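Local coordinates for protein UDP-N-acetylglucosamine 4,6-dehydratase (Vibrio fischeri, PDB 3PVZ) that binds NAD and probably acts as a lyase, dehydrating UDP-N-acetylglucosamine across its 4 and 6 positions, at residues 177-180 with 181-184. Sequence-based numbering, arbitrary orientation.
With NAD (nicotinamide-adenine-dinucleotide), chain E.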
ATOM      1  N   ALA A 177      13.231  -8.924 -13.678  1.00 43.34           N
ATOM      2  CA  ALA A 177      14.664  -8.954 -13.378  1.00 43.09           C
ATOM      3  C   ALA A 177      14.892  -8.844 -11.849  1.00 42.40           C
ATOM      4  O   ALA A 177      15.759  -9.541 -11.292  1.00 42.14           O
ATOM      5  CB  ALA A 177      15.384  -7.872 -14.099  1.00 44.31           C
ATOM      6  N   SER A 178      14.096  -8.022 -11.168  1.00 41.36           N
ATOM      7  CA  SER A 178      14.292  -7.846  -9.722  1.00 41.01           C
ATOM      8  C   SER A 178      13.992  -9.145  -9.018  1.00 39.88           C
ATOM      9  O   SER A 178      14.772  -9.545  -8.158  1.00 39.73           O
ATOM     10  CB  SER A 178      13.512  -6.659  -9.118  1.00 39.61           C
ATOM     11  OG  SER A 178      12.168  -6.979  -8.924  1.00 40.12           O
ATOM     12  N   LYS A 179      12.896  -9.809  -9.390  1.00 39.78           N
ATOM     13  CA  LYS A 179      12.567 -11.125  -8.814  1.00 39.56           C
ATOM     14  C   LYS A 179      13.644 -12.162  -9.221  1.00 39.39           C
ATOM     15  O   LYS A 179      13.938 -13.090  -8.468  1.00 39.53           O
ATOM     16  CB  LYS A 179      11.167 -11.616  -9.231  1.00 39.91           C
ATOM     17  CG  LYS A 179       9.957 -10.675  -8.930  1.00 41.36           C
ATOM     18  CD  LYS A 179       9.451 -10.812  -7.489  1.00 44.94           C
ATOM     19  CE  LYS A 179       8.046 -10.153  -7.294  1.00 44.79           C
ATOM     20  NZ  LYS A 179       6.932 -11.002  -7.791  1.00 45.30           N
ATOM     21  N   ARG A 180      14.233 -12.027 -10.399  1.00 39.24           N
ATOM     22  CA  ARG A 180      15.284 -12.953 -10.811  0.60 39.70           C
ATOM     23  C   ARG A 180      16.556 -12.734 -10.004  1.00 39.41           C
ATOM     24  O   ARG A 180      17.252 -13.685  -9.666  1.00 39.14           O
ATOM     25  CB  ARG A 180      15.586 -12.814 -12.305  0.60 40.57           C
ATOM     26  CG  ARG A 180      16.721 -13.692 -12.775  0.60 41.99           C
ATOM     27  CD  ARG A 180      16.417 -15.194 -12.637  0.60 42.81           C
ATOM     28  NE  ARG A 180      17.627 -15.940 -12.959  0.60 45.55           N
ATOM     29  CZ  ARG A 180      18.464 -16.484 -12.078  0.60 45.02           C
ATOM     30  NH1 ARG A 180      18.209 -16.450 -10.765  0.60 42.61           N
ATOM     31  NH2 ARG A 180      19.545 -17.114 -12.534  0.60 45.73           N
ATOM     32  N   ILE A 181      16.863 -11.477  -9.700  1.00 39.63           N
ATOM     33  CA  ILE A 181      18.029 -11.174  -8.878  0.60 40.01           C
ATOM     34  C   ILE A 181      17.755 -11.656  -7.449  1.00 39.27           C
ATOM     35  O   ILE A 181      18.626 -12.244  -6.810  1.00 38.97           O
ATOM     36  CB  ILE A 181      18.407  -9.662  -8.918  0.60 39.86           C
ATOM     37  CG1 ILE A 181      18.889  -9.282 -10.309  0.60 40.81           C
ATOM     38  CG2 ILE A 181      19.469  -9.335  -7.874  0.60 37.90           C
ATOM     39  CD1 ILE A 181      18.631  -7.842 -10.681  0.60 39.84           C
HETATM   40  N   MSE A 182      16.541 -11.459  -6.979  1.00 39.36           N
HETATM   41  CA  MSE A 182      16.160 -11.958  -5.659  1.00 39.43           C
HETATM   42  C   MSE A 182      16.439 -13.453  -5.473  1.00 38.65           C
HETATM   43  O   MSE A 182      16.948 -13.867  -4.437  1.00 37.14           O
HETATM   44  CB  MSE A 182      14.680 -11.738  -5.414  1.00 40.20           C
HETATM   45  CG  MSE A 182      14.232 -12.199  -4.018  1.00 43.01           C
HETATM   46 SE   MSE A 182      12.460 -12.963  -4.121  0.65 59.36          SE
HETATM   47  CE  MSE A 182      11.563 -11.388  -4.272  1.00 38.57           C
ATOM     48  N   GLU A 183      16.047 -14.239  -6.474  1.00 38.92           N
ATOM     49  CA  GLU A 183      16.263 -15.699  -6.517  1.00 38.63           C
ATOM     50  C   GLU A 183      17.751 -16.067  -6.339  1.00 37.52           C
ATOM     51  O   GLU A 183      18.085 -17.059  -5.686  1.00 37.93           O
ATOM     52  CB  GLU A 183      15.760 -16.256  -7.855  1.00 39.66           C
ATOM     53  CG  GLU A 183      15.882 -17.773  -8.018  1.00 42.19           C
ATOM     54  CD  GLU A 183      15.397 -18.303  -9.381  1.00 47.83           C
ATOM     55  OE1 GLU A 183      15.537 -17.602 -10.412  1.00 49.78           O
ATOM     56  OE2 GLU A 183      14.906 -19.457  -9.415  1.00 51.34           O
HETATM   57  N   MSE A 184      18.635 -15.268  -6.882  1.00 36.52           N
HETATM   58  CA  MSE A 184      20.086 -15.485  -6.673  1.00 36.60           C
HETATM   59  C   MSE A 184      20.425 -15.354  -5.174  1.00 35.45           C
HETATM   60  O   MSE A 184      21.109 -16.209  -4.592  1.00 34.68           O
HETATM   61  CB  MSE A 184      20.897 -14.464  -7.452  1.00 37.27           C
HETATM   62  CG  MSE A 184      20.743 -14.553  -8.944  1.00 39.46           C
HETATM   63 SE   MSE A 184      21.706 -13.114  -9.850  0.65 41.77          SE
HETATM   64  CE  MSE A 184      21.184 -13.474 -11.678  1.00 45.04           C
TER
HETATM   65  PA  NAD E 501      -0.160  -7.090  -3.229  1.00 31.58           P
HETATM   66  O1A NAD E 501       0.138  -5.737  -3.788  1.00 31.45           O
HETATM   67  O2A NAD E 501      -1.632  -7.239  -2.993  1.00 31.09           O
HETATM   68  O5B NAD E 501       0.350  -7.227  -1.729  1.00 31.45           O
HETATM   69  C5B NAD E 501       1.744  -6.919  -1.507  1.00 29.34           C
HETATM   70  C4B NAD E 501       1.776  -6.546  -0.021  1.00 29.28           C
HETATM   71  O4B NAD E 501       3.078  -6.233   0.427  1.00 26.84           O
HETATM   72  C3B NAD E 501       0.879  -5.292   0.236  1.00 27.95           C
HETATM   73  O3B NAD E 501      -0.061  -5.535   1.262  1.00 31.61           O
HETATM   74  C2B NAD E 501       1.916  -4.214   0.627  1.00 27.90           C
HETATM   75  O2B NAD E 501       1.401  -3.168   1.441  1.00 27.07           O
HETATM   76  C1B NAD E 501       2.956  -5.140   1.299  1.00 25.44           C
HETATM   77  N9A NAD E 501       4.256  -4.490   1.379  1.00 27.82           N
HETATM   78  C8A NAD E 501       4.958  -3.954   0.371  1.00 25.60           C
HETATM   79  N7A NAD E 501       6.048  -3.406   0.801  1.00 27.29           N
HETATM   80  C5A NAD E 501       6.119  -3.666   2.143  1.00 28.62           C
HETATM   81  C6A NAD E 501       7.021  -3.343   3.152  1.00 27.31           C
HETATM   82  N6A NAD E 501       8.170  -2.687   2.783  1.00 28.79           N
HETATM   83  N1A NAD E 501       6.782  -3.712   4.406  1.00 25.09           N
HETATM   84  C2A NAD E 501       5.667  -4.361   4.723  1.00 25.50           C
HETATM   85  N3A NAD E 501       4.780  -4.659   3.806  1.00 24.89           N
HETATM   86  C4A NAD E 501       4.970  -4.338   2.534  1.00 25.64           C
HETATM   87  O3  NAD E 501       0.477  -8.206  -4.197  1.00 29.94           O
HETATM   88  PN  NAD E 501      -0.165  -9.703  -4.214  1.00 30.80           P
HETATM   89  O1N NAD E 501      -1.158  -9.827  -5.358  1.00 31.11           O
HETATM   90  O2N NAD E 501      -0.695 -10.276  -2.964  1.00 29.17           O
HETATM   91  O5D NAD E 501       1.137 -10.523  -4.815  1.00 27.75           O
HETATM   92  C5D NAD E 501       2.093 -10.796  -3.802  1.00 26.13           C
HETATM   93  C4D NAD E 501       3.295 -11.512  -4.429  1.00 26.63           C
HETATM   94  O4D NAD E 501       2.837 -12.537  -5.366  1.00 28.13           O
HETATM   95  C3D NAD E 501       4.120 -10.516  -5.273  1.00 28.91           C
HETATM   96  O3D NAD E 501       5.518 -10.874  -5.360  1.00 35.22           O
HETATM   97  C2D NAD E 501       3.545 -10.714  -6.693  1.00 29.77           C
HETATM   98  O2D NAD E 501       4.472 -10.333  -7.721  1.00 34.13           O
HETATM   99  C1D NAD E 501       3.308 -12.224  -6.706  1.00 28.47           C
HETATM  100  N1N NAD E 501       2.348 -12.633  -7.743  1.00 34.87           N
HETATM  101  C2N NAD E 501       1.100 -12.151  -7.682  1.00 36.15           C
HETATM  102  C3N NAD E 501       0.154 -12.514  -8.618  1.00 37.63           C
HETATM  103  C7N NAD E 501      -1.215 -11.973  -8.584  1.00 38.80           C
HETATM  104  O7N NAD E 501      -1.955 -12.297  -9.510  1.00 39.45           O
HETATM  105  N7N NAD E 501      -1.647 -11.139  -7.626  1.00 36.28           N
HETATM  106  C4N NAD E 501       0.514 -13.410  -9.655  1.00 36.74           C
HETATM  107  C5N NAD E 501       1.810 -13.899  -9.674  1.00 36.03           C
HETATM  108  C6N NAD E 501       2.723 -13.483  -8.703  1.00 36.84           C
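Arg180 and Glu183, three residues apart on one helix, form a salt bridge in which NH1 of Arg180 lies 2.9 Å from OE1 of Glu183. The guanidinium and carboxylate planes stand 83° apart, so a single oxygen meets the arginine obliquely instead of both oxygens pairing with two nitrogens. Arg180 reaches it by a bend at chi2 (64°), which turns the chain along the helix, whereas Glu183 is extended beyond CG. The other carboxylate oxygen, OE2, is hydrogen-bonded to Asn345 and Ser347, so both branches of Glu183 have partners. Met184, a selenomethionine, crosses Arg180 at about a right angle and sets its CE 4.0 Å above the guanidinium plane, over the centre of one face. Arg180 is modelled in two conformers, and these contacts hold for one of them. Arg180 and Glu183 are partly exposed, whereas Met184 is buried.

Packing is closer on the buried side. Lys179 and selenomethionine Met182 run side by side, CD of Lys179 lying 3.9 Å from CE of Met182. Beyond them NZ of Lys179 grips both ribose hydroxyl oxygens on the nicotinamide side of NAD, at 2.6 Å from O2D and 2.8 Å from O3D. Ile181, also modelled in two conformers, in one of them lays CG1 and CD1 against Ala177 O. Helical backbone bonds run beneath these side chains, the one from Met184 N to Arg180 O long and weak.

Helix 174-189 carries Lys179, an NAD-binding residue, in a Rossmann-type beta-alpha-beta unit, between strands 159-163 and 194-198. Ser178 and Met182 pack on helix 131-154, while Ile181 and Met184 meet helices 351-367 and 372-382.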